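Local coordinates for alternansucrase (Leuconostoc mesenteroides, PDB 6HVG), which belongs to glycoside hydrolase family 70, whose core is a TIM-type barrel, and also carries repeats of the choline-binding, cell-wall-binding kind, at residues V1066-A1071 with I1142-K1147; M601-I606 with Q1136-A1141; N455-K460 with F482-A487. All coordinates share one frame; numbering follows the deposited sequence.

Contact 1 of 3, residues V1066-A1071 with I1142-K1147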
# COMPACT_ATOMS: atom_id res chain seq x y z
N VAL A 1066 7.29 28.17 16.98
CA VAL A 1066 8.08 28.73 15.88
C VAL A 1066 7.21 29.49 14.87
O VAL A 1066 7.59 30.57 14.45
CB VAL A 1066 8.93 27.64 15.17
CG1 VAL A 1066 9.61 28.19 13.93
CG2 VAL A 1066 9.98 27.11 16.12
N ILE A 1067 6.05 28.96 14.50
CA ILE A 1067 5.17 29.64 13.54
C ILE A 1067 4.78 31.02 14.06
O ILE A 1067 4.77 31.98 13.29
CB ILE A 1067 3.92 28.79 13.19
CG1 ILE A 1067 4.31 27.57 12.36
CG2 ILE A 1067 2.89 29.59 12.38
CD1 ILE A 1067 3.26 26.47 12.32
N ALA A 1068 4.51 31.14 15.36
CA ALA A 1068 4.18 32.43 15.96
C ALA A 1068 5.32 33.44 15.86
O ALA A 1068 5.09 34.58 15.44
CB ALA A 1068 3.76 32.25 17.41
N THR A 1069 6.54 33.06 16.22
CA THR A 1069 7.67 33.98 16.10
C THR A 1069 7.94 34.36 14.63
O THR A 1069 8.31 35.49 14.35
CB THR A 1069 8.97 33.46 16.77
OG1 THR A 1069 9.51 32.36 16.02
CG2 THR A 1069 8.72 33.01 18.22
N LYS A 1070 7.71 33.43 13.70
CA LYS A 1070 8.05 33.61 12.27
C LYS A 1070 6.91 34.04 11.32
O LYS A 1070 7.11 34.12 10.11
CB LYS A 1070 8.68 32.31 11.73
CG LYS A 1070 10.19 32.31 11.61
CD LYS A 1070 10.91 32.10 12.93
CE LYS A 1070 12.41 31.93 12.69
NZ LYS A 1070 13.03 33.10 11.95
N ALA A 1071 5.72 34.34 11.84
CA ALA A 1071 4.58 34.72 11.00
C ALA A 1071 4.93 35.80 9.97
O ALA A 1071 4.60 35.66 8.81
CB ALA A 1071 3.42 35.17 11.87
N ILE A 1142 -2.24 30.56 15.59
CA ILE A 1142 -3.34 30.99 14.74
C ILE A 1142 -3.54 32.50 14.83
O ILE A 1142 -3.73 33.16 13.81
CB ILE A 1142 -4.64 30.21 15.09
CG1 ILE A 1142 -4.54 28.79 14.55
CG2 ILE A 1142 -5.88 30.88 14.51
CD1 ILE A 1142 -5.63 27.86 15.05
N GLU A 1143 -3.52 33.04 16.05
CA GLU A 1143 -3.65 34.49 16.25
C GLU A 1143 -2.53 35.25 15.51
O GLU A 1143 -2.81 36.20 14.78
CB GLU A 1143 -3.62 34.83 17.74
CG GLU A 1143 -4.01 36.26 18.08
CD GLU A 1143 -4.10 36.49 19.58
OE1 GLU A 1143 -3.28 35.91 20.32
OE2 GLU A 1143 -4.99 37.28 20.00
N ALA A 1144 -1.29 34.79 15.70
CA ALA A 1144 -0.14 35.37 15.06
C ALA A 1144 -0.31 35.43 13.55
O ALA A 1144 0.17 36.37 12.89
CB ALA A 1144 1.12 34.60 15.43
N LEU A 1145 -0.95 34.42 12.97
CA LEU A 1145 -1.18 34.42 11.52
C LEU A 1145 -2.23 35.45 11.15
O LEU A 1145 -2.11 36.07 10.11
CB LEU A 1145 -1.57 33.04 11.03
CG LEU A 1145 -0.48 31.98 11.14
CD1 LEU A 1145 -1.07 30.58 11.07
CD2 LEU A 1145 0.58 32.17 10.06
N HIS A 1146 -3.24 35.65 11.99
CA HIS A 1146 -4.23 36.71 11.76
C HIS A 1146 -3.65 38.12 11.94
O HIS A 1146 -3.92 39.00 11.14
CB HIS A 1146 -5.45 36.52 12.66
CG HIS A 1146 -6.22 35.27 12.38
ND1 HIS A 1146 -6.98 34.63 13.33
CD2 HIS A 1146 -6.32 34.52 11.25
CE1 HIS A 1146 -7.54 33.56 12.79
NE2 HIS A 1146 -7.15 33.47 11.53
N LYS A 1147 -2.86 38.32 12.97
CA LYS A 1147 -2.09 39.56 13.12
C LYS A 1147 -1.23 39.89 11.88
O LYS A 1147 -0.96 41.06 11.61
CB LYS A 1147 -1.22 39.52 14.39
CG LYS A 1147 -1.97 39.83 15.69
CD LYS A 1147 -1.88 41.34 15.99
CE LYS A 1147 -2.60 41.76 17.28
NZ LYS A 1147 -4.06 41.99 17.08

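Contact 2 of 3, residues M601-I606 with Q1136-A1141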
# COMPACT_ATOMS: atom_id res chain seq x y z
N MET A 601 -13.59 25.31 13.44
CA MET A 601 -13.78 26.68 12.94
C MET A 601 -14.08 27.68 14.06
O MET A 601 -14.01 28.88 13.84
CB MET A 601 -14.90 26.75 11.91
CG MET A 601 -14.69 25.91 10.66
SD MET A 601 -13.26 26.39 9.69
CE MET A 601 -12.11 25.16 10.31
N ASN A 602 -14.40 27.18 15.25
CA ASN A 602 -14.50 28.02 16.44
C ASN A 602 -13.56 27.55 17.55
O ASN A 602 -13.89 27.69 18.73
CB ASN A 602 -15.95 28.00 16.94
CG ASN A 602 -16.90 28.64 15.95
OD1 ASN A 602 -17.14 29.85 15.98
ND2 ASN A 602 -17.42 27.83 15.03
N PHE A 603 -12.41 26.97 17.18
CA PHE A 603 -11.55 26.35 18.18
C PHE A 603 -11.19 27.34 19.26
O PHE A 603 -11.36 27.05 20.44
CB PHE A 603 -10.29 25.76 17.57
CG PHE A 603 -9.40 25.06 18.56
CD1 PHE A 603 -9.85 23.93 19.21
CD2 PHE A 603 -8.12 25.53 18.84
CE1 PHE A 603 -9.03 23.28 20.14
CE2 PHE A 603 -7.31 24.88 19.76
CZ PHE A 603 -7.76 23.75 20.41
N GLY A 604 -10.75 28.51 18.85
CA GLY A 604 -10.33 29.57 19.78
C GLY A 604 -11.42 30.10 20.70
O GLY A 604 -11.19 30.30 21.88
N SER A 605 -12.62 30.33 20.16
CA SER A 605 -13.76 30.81 20.93
C SER A 605 -14.15 29.83 22.04
O SER A 605 -14.41 30.23 23.17
CB SER A 605 -14.97 31.03 20.03
OG SER A 605 -14.67 31.90 18.95
N ILE A 606 -14.16 28.54 21.70
CA ILE A 606 -14.61 27.48 22.60
C ILE A 606 -13.58 27.13 23.67
O ILE A 606 -13.92 26.99 24.83
CB ILE A 606 -14.96 26.23 21.79
CG1 ILE A 606 -16.19 26.51 20.93
CG2 ILE A 606 -15.21 25.03 22.70
CD1 ILE A 606 -16.32 25.60 19.73
N GLN A 1136 -2.64 25.91 23.76
CA GLN A 1136 -2.33 27.35 23.78
C GLN A 1136 -1.33 27.70 22.67
O GLN A 1136 -1.49 28.72 22.00
CB GLN A 1136 -1.78 27.79 25.13
CG GLN A 1136 -1.71 29.31 25.31
CD GLN A 1136 -3.09 29.96 25.40
OE1 GLN A 1136 -3.83 29.71 26.36
NE2 GLN A 1136 -3.44 30.80 24.42
N ASP A 1137 -0.34 26.84 22.44
CA ASP A 1137 0.62 27.09 21.37
C ASP A 1137 -0.08 27.23 20.02
O ASP A 1137 0.31 28.06 19.19
CB ASP A 1137 1.67 25.98 21.29
CG ASP A 1137 2.63 25.99 22.46
OD1 ASP A 1137 2.94 27.08 22.98
OD2 ASP A 1137 3.11 24.90 22.83
N LEU A 1138 -1.12 26.42 19.81
CA LEU A 1138 -1.90 26.44 18.57
C LEU A 1138 -2.72 27.73 18.45
O LEU A 1138 -2.72 28.38 17.40
CB LEU A 1138 -2.81 25.21 18.50
CG LEU A 1138 -3.80 25.14 17.34
CD1 LEU A 1138 -3.12 25.21 15.98
CD2 LEU A 1138 -4.60 23.85 17.46
N ARG A 1139 -3.41 28.10 19.52
CA ARG A 1139 -4.18 29.34 19.53
C ARG A 1139 -3.27 30.56 19.31
O ARG A 1139 -3.65 31.49 18.62
CB ARG A 1139 -5.00 29.46 20.82
CG ARG A 1139 -6.15 28.46 20.90
CD ARG A 1139 -7.15 28.80 21.99
NE ARG A 1139 -6.52 28.74 23.32
CZ ARG A 1139 -6.38 27.64 24.05
NH1 ARG A 1139 -6.83 26.47 23.63
NH2 ARG A 1139 -5.77 27.71 25.21
N ASN A 1140 -2.08 30.54 19.88
CA ASN A 1140 -1.11 31.62 19.67
C ASN A 1140 -0.61 31.63 18.23
O ASN A 1140 -0.41 32.69 17.63
CB ASN A 1140 0.09 31.51 20.64
CG ASN A 1140 -0.29 31.75 22.09
OD1 ASN A 1140 -1.42 32.12 22.41
ND2 ASN A 1140 0.65 31.50 22.98
N ALA A 1141 -0.38 30.45 17.67
CA ALA A 1141 0.07 30.34 16.30
C ALA A 1141 -0.98 30.89 15.34
O ALA A 1141 -0.66 31.57 14.39
CB ALA A 1141 0.38 28.89 15.97

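Contact 3 of 3, residues N455-K460 with F482-A487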
# COMPACT_ATOMS: atom_id res chain seq x y z
N ASN A 455 1.22 -30.78 23.27
CA ASN A 455 2.62 -30.75 22.84
C ASN A 455 3.33 -29.43 23.21
O ASN A 455 4.48 -29.45 23.62
CB ASN A 455 2.72 -30.97 21.34
CG ASN A 455 2.31 -32.35 20.92
OD1 ASN A 455 2.13 -33.23 21.75
ND2 ASN A 455 2.17 -32.55 19.64
N PHE A 456 2.64 -28.30 23.06
CA PHE A 456 3.22 -27.00 23.39
C PHE A 456 3.52 -26.86 24.90
O PHE A 456 4.62 -26.45 25.27
CB PHE A 456 2.30 -25.89 22.92
CG PHE A 456 2.82 -24.51 23.16
CD1 PHE A 456 3.66 -23.91 22.24
CD2 PHE A 456 2.40 -23.77 24.26
CE1 PHE A 456 4.11 -22.62 22.43
CE2 PHE A 456 2.87 -22.49 24.47
CZ PHE A 456 3.74 -21.92 23.56
N MET A 457 2.55 -27.18 25.75
CA MET A 457 2.73 -27.07 27.20
C MET A 457 3.78 -28.05 27.72
O MET A 457 4.55 -27.70 28.61
CB MET A 457 1.42 -27.32 27.94
CG MET A 457 0.35 -26.28 27.66
SD MET A 457 0.57 -24.71 28.51
CE MET A 457 0.90 -23.66 27.13
N SER A 458 3.80 -29.26 27.16
CA SER A 458 4.85 -30.24 27.41
C SER A 458 6.27 -29.70 27.20
O SER A 458 7.16 -29.95 28.02
CB SER A 458 4.68 -31.43 26.47
OG SER A 458 3.84 -32.40 27.01
N SER A 459 6.48 -29.00 26.10
CA SER A 459 7.79 -28.47 25.74
C SER A 459 8.27 -27.43 26.71
O SER A 459 9.44 -27.06 26.66
CB SER A 459 7.74 -27.82 24.37
OG SER A 459 7.31 -28.78 23.44
N LYS A 460 7.37 -26.93 27.56
CA LYS A 460 7.71 -25.90 28.51
C LYS A 460 7.92 -26.41 29.90
O LYS A 460 7.93 -25.63 30.85
CB LYS A 460 6.64 -24.80 28.48
CG LYS A 460 6.66 -23.99 27.20
CD LYS A 460 6.04 -22.60 27.43
CE LYS A 460 6.10 -21.69 26.19
NZ LYS A 460 5.86 -20.23 26.46
N PHE A 482 -4.86 -33.74 31.82
CA PHE A 482 -4.92 -33.71 33.28
C PHE A 482 -3.55 -33.76 33.94
O PHE A 482 -3.33 -33.06 34.91
CB PHE A 482 -5.82 -34.81 33.82
CG PHE A 482 -6.09 -34.70 35.29
CD1 PHE A 482 -6.90 -33.68 35.80
CD2 PHE A 482 -5.51 -35.60 36.19
CE1 PHE A 482 -7.13 -33.57 37.17
CE2 PHE A 482 -5.74 -35.49 37.56
CZ PHE A 482 -6.55 -34.47 38.04
N VAL A 483 -2.61 -34.54 33.39
CA VAL A 483 -1.24 -34.51 33.92
C VAL A 483 -0.62 -33.13 33.69
O VAL A 483 0.15 -32.67 34.52
CB VAL A 483 -0.31 -35.65 33.40
CG1 VAL A 483 -0.96 -36.99 33.60
CG2 VAL A 483 0.06 -35.47 31.95
N ILE A 484 -0.98 -32.46 32.60
CA ILE A 484 -0.58 -31.06 32.38
C ILE A 484 -1.27 -30.12 33.36
O ILE A 484 -0.65 -29.19 33.86
CB ILE A 484 -0.88 -30.58 30.93
CG1 ILE A 484 -0.05 -31.36 29.91
CG2 ILE A 484 -0.61 -29.09 30.78
CD1 ILE A 484 1.43 -31.03 29.90
N GLN A 485 -2.55 -30.37 33.66
CA GLN A 485 -3.26 -29.54 34.64
C GLN A 485 -2.58 -29.62 36.00
O GLN A 485 -2.36 -28.60 36.65
CB GLN A 485 -4.74 -29.94 34.77
CG GLN A 485 -5.47 -29.19 35.89
CD GLN A 485 -6.97 -29.39 35.88
OE1 GLN A 485 -7.52 -30.04 35.00
NE2 GLN A 485 -7.65 -28.82 36.88
N THR A 486 -2.25 -30.84 36.42
CA THR A 486 -1.56 -31.06 37.68
C THR A 486 -0.25 -30.24 37.67
O THR A 486 -0.01 -29.41 38.54
CB THR A 486 -1.33 -32.58 37.91
OG1 THR A 486 -2.59 -33.21 38.20
CG2 THR A 486 -0.35 -32.84 39.07
N ALA A 487 0.56 -30.44 36.64
CA ALA A 487 1.83 -29.72 36.52
C ALA A 487 1.64 -28.22 36.56
O ALA A 487 2.48 -27.51 37.11
CB ALA A 487 2.54 -30.13 35.24

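Contact 1 of 3, residues V1066-A1071 with I1142-K1147
Three alanines make the backbone-level part of this contact. A1144 points its methyl at helix 1066-1071, and its CB lies 3.8 Å from A1068 CA and 4.1 Å from A1068 CB. One turn after A1068, A1071 CB rests 3.6 Å from A1144 O, a van der Waals touch of a methyl on a carbonyl; that oxygen also accepts a hydrogen bond from the N1148 side chain. Residues this small suit the place: with a single methyl each, A1068 and A1144 let their CA atoms come within 5.3 Å, and the axes of the two segments pass at 8.4 Å.

The rest is between branched apolar side chains. L1145 leaves its helix beside the interface, but with CG anti to the carbonyl carbon (chi1 -66°) its CD2 swings back to lie 4.2 Å from CG2 of I1067. The two side chains meet at a slant, and both also lean on F1082 of strand 1081-1083, so this pair faces the sheet.

The two segments run nearly parallel, their N-to-C directions 12° apart. Each helix leads into one of two neighbouring strands of the parallel sheet, 1081-1083 and 1151-1156: adjacent-helix packing in the outer layer of a TIM barrel.

Contact 2 of 3, residues M601-I606 with Q1136-A1141
G604 and R1139 mark the closest backbone approach, their CA atoms 6.2 Å apart. G604 sits in the first turn of the short helix 603-608, which starts anew after N602 breaks from the preceding helix, whereas 1136-1141 is continuous helix. Having no side chain, glycine leaves its CA bare to the arginine stem, and R1139 CD packs 3.9 Å from it.

The F603 ring is carried out with CG anti to the backbone N (chi1 -178°), and one corner does the touching: CE2 lies 3.7 Å from L1138 CD2 and 3.9 Å from R1139 CG. Leucine and the aliphatic half of arginine share the ring corner, approaching it obliquely.

The arginine bends at the CG-CD bond (chi3 -63°), and its charged end turns back to its own helix, with the guanidinium plane 41° from the phenyl ring. NH1 forms a salt bridge with D1135 one turn back, and NH2 makes a weak hydrogen bond to Q1136 OE1. The amide of Q1136 donates through NE2 to N1140 OD1, 3.1 Å away. R1139 thus packs by its methylenes while its guanidinium stays with D1135 and Q1136. These helices precede the adjacent strands 617-620 and 1151-1156 of the TIM barrel.

Contact 3 of 3, residues N455-K460 with F482-A487
I484 reaches across to M457 and S458 and carries the whole contact from its helix. Its CB is directed at helix 455-460, and from there the side chain forks. The short branch, CG2, stands anti to the backbone N and ends 3.9 Å from M457 CB. The long branch starts at CG1, which serves as a link, and a second turn (chi2 -72°) brings CD1 to the opposing backbone, 4.0 Å from S458 N and 4.0 Å from S458 OG. That same methyl also lies 4.2 Å from M457 CB, so the methionine CB is touched by both arms of the fork. A beta-branched residue suits this spot because two methyls can spread over two successive residues of the facing helix, here with CA atoms of I484 and M457 still 7.3 Å apart.

The two helices, 447-462 and 474-495, follow one another along the chain and run in the same general direction. Their place near the start of the family 70 region is consistent with the small helical domain that accompanies the barrel in this family. I484 also packs on Y453 and L462, which extend the apolar patch along helix 447-462.

S458 can sit against a methyl because its hydroxyl is engaged with I464 O, just past the end of its helix. M457 offers only its stem to the isoleucine: the chain bends at chi2 and chi3, and CE finishes in plane at the edge of the F456 ring. On another side of this helix, S459 OG bonds N455 O at 2.9 Å, and S459 N reaches the same oxygen from the opposite face of the carbonyl plane.

In the fold
Contacts 1 and 2 are touching neighbours, their centres 12 Å apart, and share helix 1135-1147: its earlier turns meet 601-606 and its later turns meet 1066-1071. Together they line up three helices outside the consecutive barrel strands 617-620, 1151-1156 and 1081-1083. Segment 601-606 comes over 400 residues before the other two helices, and strand 617-620 lying beside 1151-1156 is consistent with the circularly permuted barrel known for family 70; the calcium ligands E575, D581, N625 and D1159 likewise come from distant parts of the chain. Contact 3 comes first in sequence, its centre about 66 Å and 60 Å from those of contacts 1 and 2, probably in the helical domain that accompanies the barrel in this family.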